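Local coordinates for monomethylamine methyltransferase mtmB1 (Methanosarcina barkeri, PDB 1NTH), which transfers the methyl group of monomethylamine to the corrinoid cofactor of its partner protein MtmC, in methanogenesis from methylamine, at residues 112-124 / 354-366. Residues are numbered along the deposited sequence; the frame is centred on the assembly and turned at random. Where two conformers were deposited one is given.
Sequences NVRKRSVGDKAKP and ITDTASGREILSG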
loop_
_atom_site.group_PDB
_atom_site.type_symbol
_atom_site.label_atom_id
_atom_site.label_comp_id
_atom_site.label_asym_id
_atom_site.label_seq_id
_atom_site.Cartn_x
_atom_site.Cartn_y
_atom_site.Cartn_z
ATOM N N ASN A 112 0.679 0.876 22.389
ATOM C CA ASN A 112 1.765 1.814 22.614
ATOM C C ASN A 112 2.666 1.332 23.733
ATOM O O ASN A 112 2.193 0.930 24.797
ATOM C CB ASN A 112 1.224 3.194 22.988
ATOM C CG ASN A 112 0.370 3.796 21.901
ATOM O OD1 ASN A 112 -0.855 3.654 21.905
ATOM N ND2 ASN A 112 1.010 4.464 20.951
ATOM N N VAL A 113 3.968 1.367 23.486
ATOM C CA VAL A 113 4.942 0.972 24.491
ATOM C C VAL A 113 5.637 2.245 24.955
ATOM O O VAL A 113 6.352 2.888 24.182
ATOM C CB VAL A 113 5.996 0.004 23.916
ATOM C CG1 VAL A 113 6.977 -0.410 25.021
ATOM C CG2 VAL A 113 5.311 -1.219 23.328
ATOM N N ARG A 114 5.398 2.619 26.210
ATOM C CA ARG A 114 5.995 3.819 26.785
ATOM C C ARG A 114 6.721 3.470 28.081
ATOM O O ARG A 114 6.459 2.434 28.689
ATOM C CB ARG A 114 4.912 4.873 27.039
ATOM C CG ARG A 114 4.148 5.265 25.773
ATOM C CD ARG A 114 3.282 6.500 25.983
ATOM N NE ARG A 114 2.594 6.907 24.757
ATOM C CZ ARG A 114 1.322 6.632 24.481
ATOM N NH1 ARG A 114 0.583 5.948 25.345
ATOM N NH2 ARG A 114 0.788 7.046 23.339
ATOM N N LYS A 115 7.633 4.336 28.503
ATOM C CA LYS A 115 8.409 4.080 29.711
ATOM C C LYS A 115 7.603 3.950 31.002
ATOM O O LYS A 115 6.606 4.650 31.208
ATOM C CB LYS A 115 9.473 5.169 29.904
ATOM C CG LYS A 115 10.352 4.920 31.128
ATOM C CD LYS A 115 11.401 5.997 31.342
ATOM C CE LYS A 115 12.244 5.677 32.578
ATOM N NZ LYS A 115 13.282 6.716 32.822
ATOM N N ARG A 116 8.046 3.035 31.862
ATOM C CA ARG A 116 7.431 2.817 33.170
ATOM C C ARG A 116 8.509 3.043 34.221
ATOM O O ARG A 116 9.676 2.724 34.004
ATOM C CB ARG A 116 6.906 1.384 33.320
ATOM C CG ARG A 116 5.660 1.067 32.514
ATOM C CD ARG A 116 5.115 -0.324 32.849
ATOM N NE ARG A 116 4.567 -0.410 34.207
ATOM C CZ ARG A 116 5.154 -1.037 35.224
ATOM N NH1 ARG A 116 6.322 -1.649 35.056
ATOM N NH2 ARG A 116 4.569 -1.056 36.416
ATOM N N SER A 117 8.119 3.605 35.356
ATOM C CA SER A 117 9.066 3.843 36.434
ATOM C C SER A 117 8.872 2.752 37.475
ATOM O O SER A 117 7.949 1.947 37.377
ATOM C CB SER A 117 8.812 5.212 37.067
ATOM O OG SER A 117 7.506 5.284 37.612
ATOM N N VAL A 118 9.754 2.718 38.465
ATOM C CA VAL A 118 9.636 1.741 39.534
ATOM C C VAL A 118 8.302 2.009 40.239
ATOM O O VAL A 118 7.976 3.160 40.530
ATOM C CB VAL A 118 10.793 1.898 40.546
ATOM C CG1 VAL A 118 10.571 0.988 41.746
ATOM C CG2 VAL A 118 12.116 1.572 39.868
ATOM N N GLY A 119 7.532 0.951 40.483
ATOM C CA GLY A 119 6.248 1.087 41.156
ATOM C C GLY A 119 5.172 1.816 40.365
ATOM O O GLY A 119 4.153 2.227 40.922
ATOM N N ASP A 120 5.389 1.966 39.063
ATOM C CA ASP A 120 4.446 2.666 38.192
ATOM C C ASP A 120 3.016 2.131 38.286
ATOM O O ASP A 120 2.798 0.922 38.370
ATOM C CB ASP A 120 4.939 2.573 36.746
ATOM C CG ASP A 120 4.431 3.703 35.878
ATOM O OD1 ASP A 120 5.266 4.356 35.219
ATOM O OD2 ASP A 120 3.206 3.940 35.851
ATOM N N LYS A 121 2.046 3.043 38.265
ATOM C CA LYS A 121 0.630 2.675 38.324
ATOM C C LYS A 121 0.201 2.031 37.006
ATOM O O LYS A 121 -0.753 1.252 36.964
ATOM C CB LYS A 121 -0.237 3.914 38.563
ATOM C CG LYS A 121 -0.021 4.616 39.891
ATOM C CD LYS A 121 -0.666 3.872 41.045
ATOM C CE LYS A 121 -0.571 4.684 42.331
ATOM N NZ LYS A 121 -1.239 4.007 43.475
ATOM N N ALA A 122 0.898 2.372 35.928
ATOM C CA ALA A 122 0.577 1.818 34.617
ATOM C C ALA A 122 1.005 0.359 34.534
ATOM O O ALA A 122 2.018 -0.037 35.103
ATOM C CB ALA A 122 1.268 2.625 33.523
ATOM N N LYS A 123 0.218 -0.435 33.821
ATOM C CA LYS A 123 0.503 -1.854 33.653
ATOM C C LYS A 123 1.469 -2.075 32.490
ATOM O O LYS A 123 1.405 -1.385 31.473
ATOM C CB LYS A 123 -0.801 -2.606 33.377
ATOM C CG LYS A 123 -0.664 -4.112 33.231
ATOM C CD LYS A 123 -1.992 -4.728 32.799
ATOM C CE LYS A 123 -1.915 -6.249 32.738
ATOM N NZ LYS A 123 -3.173 -6.841 32.192
ATOM N N PRO A 124 2.401 -3.023 32.633
ATOM C CA PRO A 124 3.318 -3.244 31.514
ATOM C C PRO A 124 2.592 -3.958 30.378
ATOM O O PRO A 124 1.471 -4.446 30.549
ATOM C CB PRO A 124 4.421 -4.106 32.131
ATOM C CG PRO A 124 3.717 -4.837 33.225
ATOM C CD PRO A 124 2.834 -3.768 33.827
ATOM N N ILE A 354 5.408 -10.087 39.401
ATOM C CA ILE A 354 5.392 -9.104 40.477
ATOM C C ILE A 354 6.698 -8.309 40.438
ATOM O O ILE A 354 6.694 -7.079 40.480
ATOM C CB ILE A 354 5.254 -9.790 41.859
ATOM C CG1 ILE A 354 3.860 -10.406 41.992
ATOM C CG2 ILE A 354 5.531 -8.787 42.976
ATOM C CD1 ILE A 354 3.703 -11.323 43.203
ATOM N N THR A 355 7.812 -9.026 40.337
ATOM C CA THR A 355 9.129 -8.403 40.294
ATOM C C THR A 355 9.299 -7.477 39.091
ATOM O O THR A 355 9.734 -6.333 39.238
ATOM C CB THR A 355 10.236 -9.472 40.247
ATOM O OG1 THR A 355 10.099 -10.349 41.373
ATOM C CG2 THR A 355 11.616 -8.822 40.273
ATOM N N ASP A 356 8.956 -7.974 37.907
ATOM C CA ASP A 356 9.090 -7.188 36.683
ATOM C C ASP A 356 8.198 -5.950 36.666
ATOM O O ASP A 356 8.625 -4.868 36.266
ATOM C CB ASP A 356 8.775 -8.050 35.456
ATOM C CG ASP A 356 9.822 -9.121 35.210
ATOM O OD1 ASP A 356 10.969 -8.953 35.685
ATOM O OD2 ASP A 356 9.503 -10.118 34.529
ATOM N N THR A 357 6.953 -6.113 37.093
ATOM C CA THR A 357 6.018 -4.996 37.119
ATOM C C THR A 357 6.473 -3.913 38.095
ATOM O O THR A 357 6.563 -2.736 37.738
ATOM C CB THR A 357 4.605 -5.479 37.508
ATOM O OG1 THR A 357 4.149 -6.434 36.543
ATOM C CG2 THR A 357 3.630 -4.310 37.562
ATOM N N ALA A 358 6.783 -4.306 39.326
ATOM C CA ALA A 358 7.210 -3.336 40.327
ATOM C C ALA A 358 8.563 -2.699 40.028
ATOM O O ALA A 358 8.786 -1.538 40.367
ATOM C CB ALA A 358 7.238 -3.993 41.698
ATOM N N SER A 359 9.462 -3.442 39.387
ATOM C CA SER A 359 10.789 -2.906 39.087
ATOM C C SER A 359 10.808 -1.946 37.900
ATOM O O SER A 359 11.821 -1.297 37.645
ATOM C CB SER A 359 11.796 -4.044 38.860
ATOM O OG SER A 359 11.507 -4.793 37.691
ATOM N N GLY A 360 9.701 -1.867 37.166
ATOM C CA GLY A 360 9.634 -0.942 36.045
ATOM C C GLY A 360 9.758 -1.470 34.625
ATOM O O GLY A 360 10.003 -0.688 33.710
ATOM N N ARG A 361 9.594 -2.773 34.416
ATOM C CA ARG A 361 9.697 -3.327 33.065
ATOM C C ARG A 361 8.539 -2.831 32.209
ATOM O O ARG A 361 7.414 -2.712 32.692
ATOM C CB ARG A 361 9.657 -4.859 33.093
ATOM C CG ARG A 361 10.843 -5.523 33.770
ATOM C CD ARG A 361 12.115 -5.430 32.938
ATOM N NE ARG A 361 13.239 -6.024 33.657
ATOM C CZ ARG A 361 14.499 -6.025 33.233
ATOM N NH1 ARG A 361 14.821 -5.466 32.074
ATOM N NH2 ARG A 361 15.447 -6.568 33.986
ATOM N N GLU A 362 8.813 -2.545 30.941
ATOM C CA GLU A 362 7.763 -2.085 30.040
ATOM C C GLU A 362 7.053 -3.261 29.383
ATOM O O GLU A 362 5.875 -3.167 29.039
ATOM C CB GLU A 362 8.337 -1.182 28.945
ATOM C CG GLU A 362 8.671 0.239 29.376
ATOM C CD GLU A 362 9.928 0.344 30.217
ATOM O OE1 GLU A 362 10.859 -0.466 30.020
ATOM O OE2 GLU A 362 9.993 1.256 31.067
ATOM N N ILE A 363 7.771 -4.367 29.208
ATOM C CA ILE A 363 7.209 -5.549 28.565
ATOM C C ILE A 363 7.512 -6.845 29.319
ATOM O O ILE A 363 8.628 -7.049 29.797
ATOM C CB ILE A 363 7.761 -5.692 27.124
ATOM C CG1 ILE A 363 7.387 -4.455 26.295
ATOM C CG2 ILE A 363 7.214 -6.961 26.477
ATOM C CD1 ILE A 363 8.036 -4.417 24.916
ATOM N N LEU A 364 6.506 -7.708 29.429
ATOM C CA LEU A 364 6.657 -9.012 30.075
ATOM C C LEU A 364 6.500 -10.024 28.942
ATOM O O LEU A 364 5.452 -10.072 28.296
ATOM C CB LEU A 364 5.559 -9.233 31.122
ATOM C CG LEU A 364 5.337 -8.121 32.147
ATOM C CD1 LEU A 364 4.306 -8.581 33.176
ATOM C CD2 LEU A 364 6.650 -7.778 32.825
ATOM N N SER A 365 7.531 -10.829 28.697
ATOM C CA SER A 365 7.494 -11.807 27.609
ATOM C C SER A 365 7.519 -13.240 28.154
ATOM O O SER A 365 8.569 -13.738 28.562
ATOM C CB SER A 365 8.693 -11.567 26.678
ATOM O OG SER A 365 8.515 -12.179 25.411
ATOM N N GLY A 366 6.359 -13.895 28.155
ATOM C CA GLY A 366 6.268 -15.256 28.668
ATOM C C GLY A 366 5.097 -16.027 28.084
ATOM O O GLY A 366 4.327 -15.471 27.307
HETATM O O HOH W 1 4.899 -0.041 28.885
HETATM O O HOH W 2 4.343 -1.151 39.449
#
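A bend at chi3 (68°) turns the guanidinium of Arg116 onto the C-terminal end of helix 343-359, while a bend at chi2 (75°) of Glu362 returns its carboxylate to the backbone of Arg116. The contact lies in the TIM barrel, where this helix closes in a Schellman motif at Gly360 and leads into barrel strand 363-366. Arg116 grips Thr357 O end-on with NH1 and NH2, both at 2.9 Å, and that oxygen lies in the guanidinium plane. NH1 also reaches Arg361 O at 2.8 Å, so one side chain ties the last helical turn to the loop after it. On its own segment, Arg116 NE donates to Ala122 O (2.7 Å); the bonds round its edge hold the group's rotation, and Pro124 CD sits 3.8 Å above the guanidinium plane, over its centre. Pro124 CG also packs on Leu364 CD1 (3.8 Å). The type II turn from Ser117 to Asp120 docks on the same helix end through Gly119 N, which donates to Ala358 O at 2.8 Å. The two oxygens of Glu362 divide their work: OE1 accepts from Ser330 N of the neighbouring barrel strand, and OE2, through its anti lone pair, takes a nearly straight bond (169°) from Arg116 N at 2.8 Å.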